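Local coordinates for DNA excision repair protein ERCC-6-like (Homo sapiens, PDB 5JNO), which is an ATP-dependent DNA translocase that senses tension on stretched, catenated DNA until it is resolved in anaphase, represented here by its N-terminal TPR segment, at residues K33-A38 with E45-R50. Numbering follows the deposited sequence.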
loop_
_atom_site.group_PDB
_atom_site.type_symbol
_atom_site.label_atom_id
_atom_site.label_comp_id
_atom_site.label_asym_id
_atom_site.label_seq_id
_atom_site.Cartn_x
_atom_site.Cartn_y
_atom_site.Cartn_z
ATOM N N LYS B 33 17.290 8.769 -5.507
ATOM C CA LYS B 33 16.713 9.876 -4.770
ATOM C C LYS B 33 15.202 9.625 -4.522
ATOM O O LYS B 33 14.743 9.746 -3.390
ATOM C CB LYS B 33 16.914 11.173 -5.540
ATOM C CG LYS B 33 16.305 12.411 -4.893
ATOM C CD LYS B 33 16.365 13.605 -5.847
ATOM C CE LYS B 33 15.202 14.567 -5.645
ATOM N NZ LYS B 33 15.037 15.414 -6.852
ATOM N N LEU B 34 14.462 9.269 -5.570
ATOM C CA LEU B 34 12.997 9.083 -5.459
ATOM C C LEU B 34 12.578 7.885 -4.585
ATOM O O LEU B 34 11.747 8.045 -3.671
ATOM C CB LEU B 34 12.350 8.978 -6.836
ATOM C CG LEU B 34 12.414 10.251 -7.679
ATOM C CD1 LEU B 34 11.981 9.937 -9.102
ATOM C CD2 LEU B 34 11.553 11.361 -7.096
ATOM N N PHE B 35 13.164 6.708 -4.825
ATOM C CA PHE B 35 12.959 5.585 -3.913
ATOM C C PHE B 35 13.250 5.947 -2.457
ATOM O O PHE B 35 12.567 5.466 -1.568
ATOM C CB PHE B 35 13.760 4.341 -4.302
ATOM C CG PHE B 35 13.199 3.594 -5.485
ATOM C CD1 PHE B 35 11.863 3.148 -5.499
ATOM C CD2 PHE B 35 14.017 3.268 -6.577
ATOM C CE1 PHE B 35 11.361 2.438 -6.597
ATOM C CE2 PHE B 35 13.518 2.562 -7.676
ATOM C CZ PHE B 35 12.194 2.146 -7.689
ATOM N N ASN B 36 14.241 6.789 -2.197
ATOM C CA ASN B 36 14.520 7.186 -0.814
ATOM C C ASN B 36 13.481 8.078 -0.196
ATOM O O ASN B 36 13.219 7.965 0.993
ATOM C CB ASN B 36 15.886 7.863 -0.704
ATOM C CG ASN B 36 16.984 6.858 -0.513
ATOM O OD1 ASN B 36 17.067 6.226 0.542
ATOM N ND2 ASN B 36 17.797 6.664 -1.534
ATOM N N LEU B 37 12.939 8.997 -0.987
ATOM C CA LEU B 37 11.841 9.854 -0.539
ATOM C C LEU B 37 10.571 9.017 -0.238
ATOM O O LEU B 37 9.858 9.290 0.731
ATOM C CB LEU B 37 11.540 10.933 -1.582
ATOM C CG LEU B 37 12.656 11.951 -1.785
ATOM C CD1 LEU B 37 12.413 12.781 -3.035
ATOM C CD2 LEU B 37 12.808 12.844 -0.564
ATOM N N ALA B 38 10.337 7.984 -1.046
ATOM C CA ALA B 38 9.312 6.972 -0.768
ATOM C C ALA B 38 9.548 6.187 0.535
ATOM O O ALA B 38 8.648 6.059 1.371
ATOM C CB ALA B 38 9.194 6.014 -1.942
ATOM N N GLU B 45 10.087 -3.627 2.281
ATOM C CA GLU B 45 11.019 -4.525 1.628
ATOM C C GLU B 45 11.226 -4.238 0.141
ATOM O O GLU B 45 12.372 -4.182 -0.307
ATOM C CB GLU B 45 10.566 -5.986 1.843
ATOM C CG GLU B 45 11.261 -7.075 1.017
ATOM C CD GLU B 45 12.788 -6.985 1.007
ATOM O OE1 GLU B 45 13.383 -6.313 1.878
ATOM O OE2 GLU B 45 13.411 -7.591 0.109
ATOM N N LYS B 46 10.142 -4.053 -0.613
ATOM C CA LYS B 46 10.258 -3.882 -2.064
ATOM C C LYS B 46 11.019 -2.614 -2.483
ATOM O O LYS B 46 11.828 -2.678 -3.399
ATOM C CB LYS B 46 8.892 -3.971 -2.757
ATOM C CG LYS B 46 8.267 -5.373 -2.720
ATOM C CD LYS B 46 9.190 -6.466 -3.275
ATOM C CE LYS B 46 8.439 -7.751 -3.598
ATOM N NZ LYS B 46 7.721 -7.683 -4.900
ATOM N N VAL B 47 10.793 -1.503 -1.783
ATOM C CA VAL B 47 11.462 -0.253 -2.063
ATOM C C VAL B 47 12.910 -0.307 -1.584
ATOM O O VAL B 47 13.812 0.008 -2.355
ATOM C CB VAL B 47 10.733 0.948 -1.438
ATOM C CG1 VAL B 47 11.652 2.164 -1.282
ATOM C CG2 VAL B 47 9.530 1.302 -2.289
ATOM N N LEU B 48 13.128 -0.690 -0.326
ATOM C CA LEU B 48 14.487 -0.853 0.213
ATOM C C LEU B 48 15.288 -1.773 -0.686
ATOM O O LEU B 48 16.497 -1.603 -0.843
ATOM C CB LEU B 48 14.463 -1.415 1.639
ATOM C CG LEU B 48 15.822 -1.730 2.310
ATOM C CD1 LEU B 48 15.800 -1.340 3.788
ATOM C CD2 LEU B 48 16.266 -3.191 2.150
ATOM N N SER B 49 14.600 -2.735 -1.293
ATOM C CA SER B 49 15.201 -3.615 -2.268
ATOM C C SER B 49 15.789 -2.892 -3.491
ATOM O O SER B 49 16.297 -3.557 -4.381
ATOM C CB SER B 49 14.207 -4.713 -2.672
ATOM O OG SER B 49 14.671 -5.482 -3.757
ATOM N N ARG B 50 15.753 -1.553 -3.533
ATOM C CA ARG B 50 16.799 -0.760 -4.234
ATOM C C ARG B 50 17.316 0.377 -3.318
ATOM O O ARG B 50 16.596 1.359 -3.155
ATOM C CB ARG B 50 16.297 -0.176 -5.555
ATOM C CG ARG B 50 15.394 -1.096 -6.375
ATOM C CD ARG B 50 13.957 -1.198 -5.858
ATOM N NE ARG B 50 13.026 -1.546 -6.936
ATOM C CZ ARG B 50 11.703 -1.727 -6.802
ATOM N NH1 ARG B 50 11.109 -1.609 -5.618
ATOM N NH2 ARG B 50 10.954 -2.038 -7.866
#
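Phe35 and Val47 bring the two backbones together, their CA atoms 6.3 Å apart, where helix 28-41 passes the short helical turn 45-48. Routine helical bonds such as Ala38 N to Leu34 O run through the first segment; the second leaves its helix after Leu48 and continues in an extended conformation at Arg50. No hydrogen bond joins the segments, so van der Waals packing, of side chains on each other and of Val47 on the Phe35 backbone, makes the contact.

Phe35 supplies the broad apolar surface. With CG anti to its carbonyl carbon (chi1 -75°), the ring reaches across to Arg50, whose CD lies over one face, 4.1 Å above the Phe35 ring plane and offset toward the rim. Phe35 CZ approaches Arg50 NE at 3.9 Å. Ring and guanidinium planes differ by only 18°, but the groups are displaced, Phe35 CZ standing over the guanidinium near its rim. A bend at chi2 turns the arginine chain back along its own segment, where Arg50 NH1 makes a weak, strongly bent hydrogen bond to Lys46 O (2.6 Å, 119°).

Val47 fills the neighbouring position with a compact branch: its CG1 meets Phe35 CB at 4.3 Å and packs against Phe35 O at 3.4 Å, coming obliquely to the ring. Phe35 also rests on Ala19 and Val47 on Tyr12, both of helix 6-25, so the pair helps join the turn to the helical hairpin of TPR repeat 1 (residues 12-45), at whose end the turn begins.

Chemically, this is a hydrophobic contact bordered by a cationic group. Arginine suits that border because its methylene can cover an aromatic face and its flat end can turn a face to the ring's rim, while one N-H reaches a backbone carbonyl; that weak bond to Lys46 O may help steady the guanidinium beside Phe35.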